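Local atomic coordinates of Alpha/beta hydrolase (Legionella pneumophila subsp. pneumophila str. Philadelphia 1, PDB entry 4EZI), a protein that is of unknown function but adopts the alpha/beta-hydrolase fold and may act as a lipase on triacylglycerols. Residues V321-A326 / V340-V345. Sequence-based numbering, arbitrary orientation.
Sequences VPYAGA and VWIKSV
In the last beta-alpha-beta unit of this alpha/beta-hydrolase sheet, Tyr323 and Ala326 near the N-terminal end of helix 323-334 pack on Ile342 and Ser344 of strand 340-344, which runs parallel to strand 310-314 as an outermost strand of the sheet. The unit illustrates how a crossover helix packs on the strand that follows it: long side chains, Tyr323 from the helix and Ile342 from the strand, bridge backbones that stay apart, the CA atoms of Tyr323 and Ser344 being 8.7 Å from each other. With CG anti to the backbone N (chi1 -162°), the tyrosine ring sets out beside its carbonyl carbon, and its phenol end arrives between the alternate residues Ile342 and Ser344, whose CB atoms point to the helix while that of Lys343 points away. Ser344 CB lies obliquely to the ring, 3.8 Å from Tyr323 CZ. Tyr323 and Ile342 meet tip to tip: the isoleucine chain is extended (chi2 172°), and its CD1 comes 4.1 Å from Tyr323 CE2. The same methyl reaches the helix backbone, 3.7 Å from Ala326 O, and touches Ala326 CB as well; Glu327 and Tyr330, further along helix 323-334, also touch Ile342. Ser344 OG is hydrogen-bonded by Lys316 N, in the loop after strand 310-314, and Gly325 N bonds to Pro322 O. Just upstream, Val321 N is hydrogen-bonded to Asp318 OD1, whose residue may be the acid of a Ser169-His351-Asp318 triad. The phenol oxygen settles against the strand's peptide link: Tyr323 OH is 3.3 Å from Lys343 C, and Ser344 N, although as near, is at a poor angle for a hydrogen bond.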
ATOM      1  N   VAL A 321       3.063  -7.126  11.500  1.00  8.32           N
ATOM      2  CA  VAL A 321       3.764  -5.864  11.702  1.00  9.55           C
ATOM      3  C   VAL A 321       3.511  -5.378  13.134  1.00  9.22           C
ATOM      4  O   VAL A 321       2.407  -5.539  13.651  1.00  9.76           O
ATOM      5  CB  VAL A 321       3.374  -4.776  10.680  1.00 12.35           C
ATOM      6  CG1 VAL A 321       3.772  -5.195   9.259  1.00 15.49           C
ATOM      7  CG2 VAL A 321       1.939  -4.515  10.762  1.00 13.43           C
ATOM      8  N   PRO A 322       4.523  -4.800  13.782  1.00  8.51           N
ATOM      9  CA  PRO A 322       4.432  -4.550  15.212  1.00  9.14           C
ATOM     10  C   PRO A 322       3.557  -3.358  15.537  1.00  8.77           C
ATOM     11  O   PRO A 322       3.811  -2.239  15.082  1.00  9.48           O
ATOM     12  CB  PRO A 322       5.879  -4.281  15.618  1.00  9.83           C
ATOM     13  CG  PRO A 322       6.524  -3.752  14.388  1.00 10.61           C
ATOM     14  CD  PRO A 322       5.861  -4.491  13.255  1.00  9.16           C
ATOM     15  N   TYR A 323       2.551  -3.567  16.367  1.00  9.98           N
ATOM     16  CA  TYR A 323       1.706  -2.464  16.811  1.00 10.34           C
ATOM     17  C   TYR A 323       2.524  -1.427  17.568  1.00 11.75           C
ATOM     18  O   TYR A 323       2.210  -0.237  17.521  1.00 10.73           O
ATOM     19  CB  TYR A 323       0.512  -2.967  17.627  1.00 10.58           C
ATOM     20  CG  TYR A 323      -0.570  -1.907  17.702  1.00 10.62           C
ATOM     21  CD1 TYR A 323      -1.514  -1.806  16.687  1.00 12.21           C
ATOM     22  CD2 TYR A 323      -0.626  -0.989  18.727  1.00 11.04           C
ATOM     23  CE1 TYR A 323      -2.479  -0.851  16.689  1.00 11.45           C
ATOM     24  CE2 TYR A 323      -1.611   0.013  18.729  1.00 11.62           C
ATOM     25  CZ  TYR A 323      -2.530   0.069  17.696  1.00 12.20           C
ATOM     26  OH  TYR A 323      -3.508   1.037  17.688  1.00 13.77           O
ATOM     27  N   ALA A 324       3.577  -1.867  18.266  1.00 11.54           N
ATOM     28  CA  ALA A 324       4.480  -0.929  18.934  1.00 11.51           C
ATOM     29  C   ALA A 324       5.059   0.097  17.962  1.00 12.20           C
ATOM     30  O   ALA A 324       5.354   1.225  18.346  1.00 12.58           O
ATOM     31  CB  ALA A 324       5.597  -1.665  19.678  1.00 13.95           C
ATOM     32  N   GLY A 325       5.256  -0.289  16.707  1.00 10.81           N
ATOM     33  CA  GLY A 325       5.718   0.670  15.715  1.00 10.85           C
ATOM     34  C   GLY A 325       4.686   1.768  15.454  1.00 10.05           C
ATOM     35  O   GLY A 325       5.022   2.940  15.335  1.00 10.60           O
ATOM     36  N   ALA A 326       3.416   1.386  15.400  1.00 10.10           N
ATOM     37  CA  ALA A 326       2.339   2.374  15.208  1.00 10.74           C
ATOM     38  C   ALA A 326       2.298   3.344  16.389  1.00 10.59           C
ATOM     39  O   ALA A 326       2.130   4.557  16.207  1.00 10.96           O
ATOM     40  CB  ALA A 326       0.996   1.684  15.024  1.00 10.42           C
ATOM     41  N   VAL A 340      -3.992  14.114  14.733  1.00 12.07           N
ATOM     42  CA  VAL A 340      -3.338  12.806  14.602  1.00 11.88           C
ATOM     43  C   VAL A 340      -3.971  11.901  15.645  1.00 11.49           C
ATOM     44  O   VAL A 340      -4.053  12.281  16.837  1.00 13.24           O
ATOM     45  CB  VAL A 340      -1.805  12.894  14.854  1.00 13.03           C
ATOM     46  CG1 VAL A 340      -1.152  11.491  14.765  1.00 15.65           C
ATOM     47  CG2 VAL A 340      -1.147  13.862  13.895  1.00 13.48           C
ATOM     48  N   TRP A 341      -4.427  10.739  15.196  1.00 11.66           N
ATOM     49  CA  TRP A 341      -5.064   9.764  16.059  1.00 11.56           C
ATOM     50  C   TRP A 341      -4.506   8.377  15.779  1.00 11.52           C
ATOM     51  O   TRP A 341      -4.002   8.106  14.696  1.00 11.93           O
ATOM     52  CB  TRP A 341      -6.579   9.784  15.849  1.00 12.84           C
ATOM     53  CG  TRP A 341      -7.206  11.124  16.129  1.00 14.68           C
ATOM     54  CD1 TRP A 341      -7.659  11.578  17.329  1.00 16.56           C
ATOM     55  CD2 TRP A 341      -7.389  12.189  15.198  1.00 12.25           C
ATOM     56  NE1 TRP A 341      -8.143  12.856  17.192  1.00 16.24           N
ATOM     57  CE2 TRP A 341      -8.003  13.255  15.892  1.00 13.56           C
ATOM     58  CE3 TRP A 341      -7.130  12.341  13.838  1.00 13.40           C
ATOM     59  CZ2 TRP A 341      -8.321  14.453  15.281  1.00 14.22           C
ATOM     60  CZ3 TRP A 341      -7.449  13.536  13.231  1.00 13.38           C
ATOM     61  CH2 TRP A 341      -8.059  14.581  13.950  1.00 15.46           C
ATOM     62  N   ILE A 342      -4.653   7.510  16.767  1.00 11.10           N
ATOM     63  CA  ILE A 342      -4.284   6.106  16.655  1.00 10.73           C
ATOM     64  C   ILE A 342      -5.478   5.272  17.125  1.00 11.38           C
ATOM     65  O   ILE A 342      -6.166   5.619  18.090  1.00 12.87           O
ATOM     66  CB  ILE A 342      -2.991   5.767  17.465  1.00 11.50           C
ATOM     67  CG1 ILE A 342      -2.560   4.332  17.173  1.00 11.51           C
ATOM     68  CG2 ILE A 342      -3.144   6.035  18.987  1.00 13.09           C
ATOM     69  CD1 ILE A 342      -1.189   3.988  17.773  1.00 12.44           C
ATOM     70  N   LYS A 343      -5.748   4.186  16.399  1.00 10.18           N
ATOM     71  CA  LYS A 343      -6.867   3.316  16.694  1.00 10.83           C
ATOM     72  C   LYS A 343      -6.490   1.860  16.459  1.00 10.45           C
ATOM     73  O   LYS A 343      -5.942   1.518  15.409  1.00 11.19           O
ATOM     74  CB  LYS A 343      -8.056   3.677  15.787  1.00 11.62           C
ATOM     75  CG  LYS A 343      -9.212   2.725  15.805  1.00 17.49           C
ATOM     76  CD  LYS A 343      -9.989   2.750  17.082  1.00 23.29           C
ATOM     77  CE  LYS A 343     -11.224   1.847  16.950  1.00 29.00           C
ATOM     78  NZ  LYS A 343     -11.954   1.686  18.234  1.00 33.43           N
ATOM     79  N   SER A 344      -6.826   1.035  17.436  1.00 10.05           N
ATOM     80  CA  SER A 344      -6.772  -0.420  17.323  1.00  9.80           C
ATOM     81  C   SER A 344      -8.187  -0.957  17.227  1.00 10.46           C
ATOM     82  O   SER A 344      -9.053  -0.628  18.057  1.00 12.29           O
ATOM     83  CB  SER A 344      -6.096  -1.052  18.553  1.00 10.69           C
ATOM     84  OG  SER A 344      -6.197  -2.459  18.478  1.00 11.00           O
ATOM     85  N   VAL A 345      -8.417  -1.816  16.238  1.00  9.96           N
ATOM     86  CA  VAL A 345      -9.714  -2.419  16.035  1.00 10.47           C
ATOM     87  C   VAL A 345      -9.935  -3.682  16.875  1.00 10.71           C
ATOM     88  O   VAL A 345     -11.078  -4.180  16.931  1.00 12.92           O
ATOM     89  CB  VAL A 345      -9.986  -2.748  14.537  1.00 10.20           C
ATOM     90  CG1 VAL A 345      -9.906  -1.502  13.720  1.00 12.13           C
ATOM     91  CG2 VAL A 345      -9.029  -3.821  14.014  1.00 10.13           C
TER